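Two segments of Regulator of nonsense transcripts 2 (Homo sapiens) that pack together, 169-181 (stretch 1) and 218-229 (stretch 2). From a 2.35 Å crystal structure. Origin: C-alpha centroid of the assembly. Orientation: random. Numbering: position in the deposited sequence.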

# COMPACT_ATOMS: atom_id res chain seq x y z
N LEU A 169 2.73 2.86 -6.73
CA LEU A 169 1.99 2.65 -5.48
C LEU A 169 1.09 3.79 -5.07
O LEU A 169 -0.00 3.55 -4.59
CB LEU A 169 2.95 2.33 -4.33
CG LEU A 169 3.76 1.06 -4.53
CD1 LEU A 169 4.69 0.78 -3.35
CD2 LEU A 169 2.84 -0.10 -4.84
N PRO A 170 1.56 5.05 -5.17
CA PRO A 170 0.66 6.12 -4.71
C PRO A 170 -0.58 6.28 -5.61
O PRO A 170 -1.65 6.70 -5.14
CB PRO A 170 1.52 7.40 -4.82
CG PRO A 170 2.93 6.92 -4.89
CD PRO A 170 2.92 5.54 -5.45
N PHE A 171 -0.40 6.00 -6.89
CA PHE A 171 -1.49 6.16 -7.86
C PHE A 171 -2.48 4.99 -7.65
O PHE A 171 -3.72 5.21 -7.49
CB PHE A 171 -0.92 6.28 -9.28
CG PHE A 171 0.04 7.46 -9.42
CD1 PHE A 171 -0.41 8.77 -9.27
CD2 PHE A 171 1.42 7.25 -9.62
CE1 PHE A 171 0.48 9.85 -9.32
CE2 PHE A 171 2.31 8.32 -9.68
CZ PHE A 171 1.85 9.62 -9.54
N TYR A 172 -1.93 3.78 -7.57
CA TYR A 172 -2.72 2.62 -7.24
C TYR A 172 -3.51 2.78 -5.95
O TYR A 172 -4.69 2.44 -5.91
CB TYR A 172 -1.85 1.40 -7.22
CG TYR A 172 -1.49 0.91 -8.60
CD1 TYR A 172 -1.69 1.71 -9.75
CD2 TYR A 172 -0.95 -0.35 -8.77
CE1 TYR A 172 -1.36 1.23 -11.02
CE2 TYR A 172 -0.62 -0.83 -10.02
CZ TYR A 172 -0.82 -0.05 -11.15
OH TYR A 172 -0.48 -0.59 -12.38
N ALA A 173 -2.92 3.37 -4.93
CA ALA A 173 -3.69 3.68 -3.73
C ALA A 173 -4.79 4.72 -4.00
O ALA A 173 -5.87 4.65 -3.40
CB ALA A 173 -2.79 4.15 -2.60
N ARG A 174 -4.51 5.72 -4.82
CA ARG A 174 -5.52 6.75 -5.14
C ARG A 174 -6.75 6.13 -5.84
O ARG A 174 -7.88 6.42 -5.49
CB ARG A 174 -4.95 7.88 -6.00
CG ARG A 174 -5.73 9.19 -5.85
CD ARG A 174 -5.13 10.31 -6.67
NE ARG A 174 -6.13 11.26 -7.18
CZ ARG A 174 -6.58 12.34 -6.54
NH1 ARG A 174 -6.13 12.67 -5.34
NH2 ARG A 174 -7.50 13.11 -7.12
N LEU A 175 -6.49 5.28 -6.83
CA LEU A 175 -7.52 4.51 -7.52
C LEU A 175 -8.43 3.83 -6.51
O LEU A 175 -9.64 4.09 -6.48
CB LEU A 175 -6.89 3.45 -8.44
CG LEU A 175 -7.82 2.72 -9.43
CD1 LEU A 175 -8.59 3.72 -10.31
CD2 LEU A 175 -6.99 1.79 -10.28
N VAL A 176 -7.83 3.01 -5.63
CA VAL A 176 -8.57 2.23 -4.67
C VAL A 176 -9.43 3.14 -3.79
O VAL A 176 -10.60 2.86 -3.59
CB VAL A 176 -7.65 1.36 -3.81
CG1 VAL A 176 -8.41 0.81 -2.61
CG2 VAL A 176 -7.04 0.24 -4.66
N ALA A 177 -8.86 4.23 -3.31
CA ALA A 177 -9.60 5.11 -2.40
C ALA A 177 -10.69 5.88 -3.14
O ALA A 177 -11.69 6.31 -2.55
CB ALA A 177 -8.65 6.06 -1.71
N THR A 178 -10.47 6.11 -4.42
CA THR A 178 -11.44 6.84 -5.24
C THR A 178 -12.66 5.95 -5.59
O THR A 178 -13.78 6.42 -5.63
CB THR A 178 -10.77 7.37 -6.53
OG1 THR A 178 -9.71 8.28 -6.18
CG2 THR A 178 -11.78 8.08 -7.38
N LEU A 179 -12.41 4.67 -5.81
CA LEU A 179 -13.45 3.69 -6.03
C LEU A 179 -14.24 3.32 -4.77
O LEU A 179 -15.41 2.95 -4.86
CB LEU A 179 -12.83 2.43 -6.65
CG LEU A 179 -12.28 2.66 -8.07
CD1 LEU A 179 -11.64 1.39 -8.63
CD2 LEU A 179 -13.40 3.15 -8.96
N HIS A 180 -13.63 3.44 -3.61
CA HIS A 180 -14.18 2.85 -2.38
C HIS A 180 -15.58 3.26 -2.01
O HIS A 180 -16.38 2.43 -1.56
CB HIS A 180 -13.23 3.14 -1.21
CG HIS A 180 -13.74 2.69 0.13
ND1 HIS A 180 -13.81 1.39 0.48
CD2 HIS A 180 -14.21 3.42 1.21
CE1 HIS A 180 -14.28 1.29 1.73
NE2 HIS A 180 -14.53 2.53 2.18
N PRO A 181 -15.92 4.55 -2.19
CA PRO A 181 -17.26 4.98 -1.80
C PRO A 181 -18.41 4.38 -2.63
O PRO A 181 -19.56 4.48 -2.20
CB PRO A 181 -17.19 6.51 -1.99
CG PRO A 181 -15.74 6.83 -1.79
CD PRO A 181 -15.07 5.71 -2.54
N ARG A 218 5.48 -0.59 1.62
CA ARG A 218 5.18 0.71 0.99
C ARG A 218 3.71 0.85 0.55
O ARG A 218 3.11 1.92 0.73
CB ARG A 218 6.08 0.99 -0.22
CG ARG A 218 7.53 1.30 0.15
CD ARG A 218 8.31 1.78 -1.06
NE ARG A 218 9.69 1.29 -1.04
CZ ARG A 218 10.75 1.96 -0.58
NH1 ARG A 218 10.62 3.19 -0.07
NH2 ARG A 218 11.95 1.39 -0.61
N PHE A 219 3.15 -0.22 -0.01
CA PHE A 219 1.75 -0.23 -0.46
C PHE A 219 0.84 -0.02 0.73
O PHE A 219 0.02 0.85 0.70
CB PHE A 219 1.42 -1.55 -1.20
CG PHE A 219 0.39 -1.42 -2.32
CD1 PHE A 219 -0.49 -0.31 -2.40
CD2 PHE A 219 0.30 -2.41 -3.31
CE1 PHE A 219 -1.42 -0.21 -3.43
CE2 PHE A 219 -0.66 -2.32 -4.33
CZ PHE A 219 -1.51 -1.21 -4.39
N ILE A 220 1.08 -0.71 1.84
CA ILE A 220 0.32 -0.46 3.06
C ILE A 220 0.43 1.00 3.52
O ILE A 220 -0.56 1.64 4.01
CB ILE A 220 0.75 -1.41 4.20
CG1 ILE A 220 0.32 -2.84 3.83
CG2 ILE A 220 0.12 -0.95 5.50
CD1 ILE A 220 0.84 -4.00 4.69
N GLY A 221 1.63 1.57 3.36
CA GLY A 221 1.82 2.96 3.74
C GLY A 221 1.00 3.91 2.92
O GLY A 221 0.43 4.86 3.44
N GLU A 222 0.97 3.70 1.61
CA GLU A 222 0.20 4.61 0.72
C GLU A 222 -1.31 4.52 1.01
O GLU A 222 -2.01 5.53 1.17
CB GLU A 222 0.49 4.23 -0.74
CG GLU A 222 1.85 4.71 -1.25
CD GLU A 222 2.03 6.22 -1.02
OE1 GLU A 222 1.05 6.98 -1.17
OE2 GLU A 222 3.13 6.66 -0.63
N LEU A 223 -1.77 3.30 1.21
CA LEU A 223 -3.14 3.03 1.60
C LEU A 223 -3.50 3.63 2.94
O LEU A 223 -4.65 3.97 3.17
CB LEU A 223 -3.40 1.51 1.56
CG LEU A 223 -3.54 0.99 0.11
CD1 LEU A 223 -3.41 -0.50 0.03
CD2 LEU A 223 -4.88 1.45 -0.48
N THR A 224 -2.52 3.77 3.83
CA THR A 224 -2.78 4.32 5.16
C THR A 224 -3.02 5.81 5.01
O THR A 224 -3.94 6.39 5.66
CB THR A 224 -1.57 4.10 6.11
OG1 THR A 224 -1.33 2.68 6.24
CG2 THR A 224 -1.81 4.69 7.49
N LYS A 225 -2.19 6.45 4.17
CA LYS A 225 -2.33 7.89 3.92
C LYS A 225 -3.70 8.19 3.29
O LYS A 225 -4.22 9.25 3.49
CB LYS A 225 -1.16 8.48 3.08
CG LYS A 225 0.14 8.68 3.89
CD LYS A 225 1.36 9.17 3.07
CE LYS A 225 1.76 8.22 1.95
NZ LYS A 225 3.10 8.51 1.32
N PHE A 226 -4.26 7.23 2.56
CA PHE A 226 -5.60 7.38 2.00
C PHE A 226 -6.75 6.91 2.93
O PHE A 226 -7.92 6.93 2.54
CB PHE A 226 -5.67 6.64 0.65
CG PHE A 226 -5.14 7.46 -0.50
CD1 PHE A 226 -5.84 8.54 -0.95
CD2 PHE A 226 -3.96 7.12 -1.11
CE1 PHE A 226 -5.37 9.30 -1.99
CE2 PHE A 226 -3.48 7.85 -2.15
CZ PHE A 226 -4.18 8.94 -2.60
N LYS A 227 -6.40 6.47 4.14
CA LYS A 227 -7.34 5.93 5.12
C LYS A 227 -8.03 4.66 4.64
O LYS A 227 -9.13 4.39 5.09
CB LYS A 227 -8.41 6.97 5.51
CG LYS A 227 -7.87 8.34 5.86
CD LYS A 227 -8.99 9.32 6.19
CE LYS A 227 -8.48 10.76 6.26
NZ LYS A 227 -9.54 11.80 6.03
N MET A 228 -7.42 3.90 3.72
CA MET A 228 -7.92 2.57 3.39
C MET A 228 -7.46 1.55 4.43
O MET A 228 -8.17 0.62 4.70
CB MET A 228 -7.49 2.15 2.00
CG MET A 228 -8.08 3.02 0.90
SD MET A 228 -9.92 3.02 0.79
CE MET A 228 -10.40 4.47 1.73
N PHE A 229 -6.27 1.72 5.01
CA PHE A 229 -5.91 1.10 6.29
C PHE A 229 -6.14 2.17 7.32
O PHE A 229 -5.91 3.34 7.03
CB PHE A 229 -4.46 0.69 6.34
CG PHE A 229 -4.19 -0.60 5.65
CD1 PHE A 229 -4.30 -1.80 6.32
CD2 PHE A 229 -3.85 -0.62 4.31
CE1 PHE A 229 -4.04 -3.00 5.68
CE2 PHE A 229 -3.61 -1.82 3.66
CZ PHE A 229 -3.69 -3.00 4.35

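The helix that begins at Leu-169 and the helix that runs through Arg-218 to Lys-225 in Regulator of nonsense transcripts 2 cross at 46° with their axes 8.8 Å apart at closest approach, and together with the turn after the second helix they bury 684 Å². No hydrogen bond or salt bridge spans the contact; it is held by apolar packing, built largely round Leu-169, Phe-226 and Phe-219. Leu-169 (m, t) starts sideways, but its end reaches across: CD1 lies 3.4 Å from Arg-218 CB, and CD2 sits over one face of the Phe-219 ring, 3.9 Å from the ring centroid, in a CH-pi contact. The same ring comes within 3.9 Å of Tyr-172 CB through its CZ, so that Phe-219 fills the space beside the first turn of the opposing helix. In the middle, Ala-173 points toward the second stretch, and its short side chain lets the backbones come close, 5.4 Å from its CA to Leu-223 CA. Its CB touches Phe-226 CD2 at 3.5 Å, Glu-222 CB at 3.8 Å and Leu-223 CD2 at 4.0 Å. Phe-226, just past the helix, lays one ring face over the backbone of Ala-173 and Arg-174; Arg-174 CA is 4.0 Å from the ring centroid, a second CH-pi contact, while Ala-177 CB lies 3.8 Å from Phe-226 CD1. Glu-222 also brings OE1 to 3.7 Å from Pro-170 CB; its OE2 is salt-bridged by Lys-225 NZ at 2.7 Å, and OE1 is hydrogen-bonded elsewhere in the structure. Beyond Phe-226, Lys-227 takes positive phi in a Schellman motif, and Met-228 follows. The flexible thioether brings Met-228 SD to 3.8 Å from Ala-177 CA and over one face of the His-180 ring, 4.3 Å from its centroid, while Met-228 CG meets Val-176 CG1 at 4.2 Å.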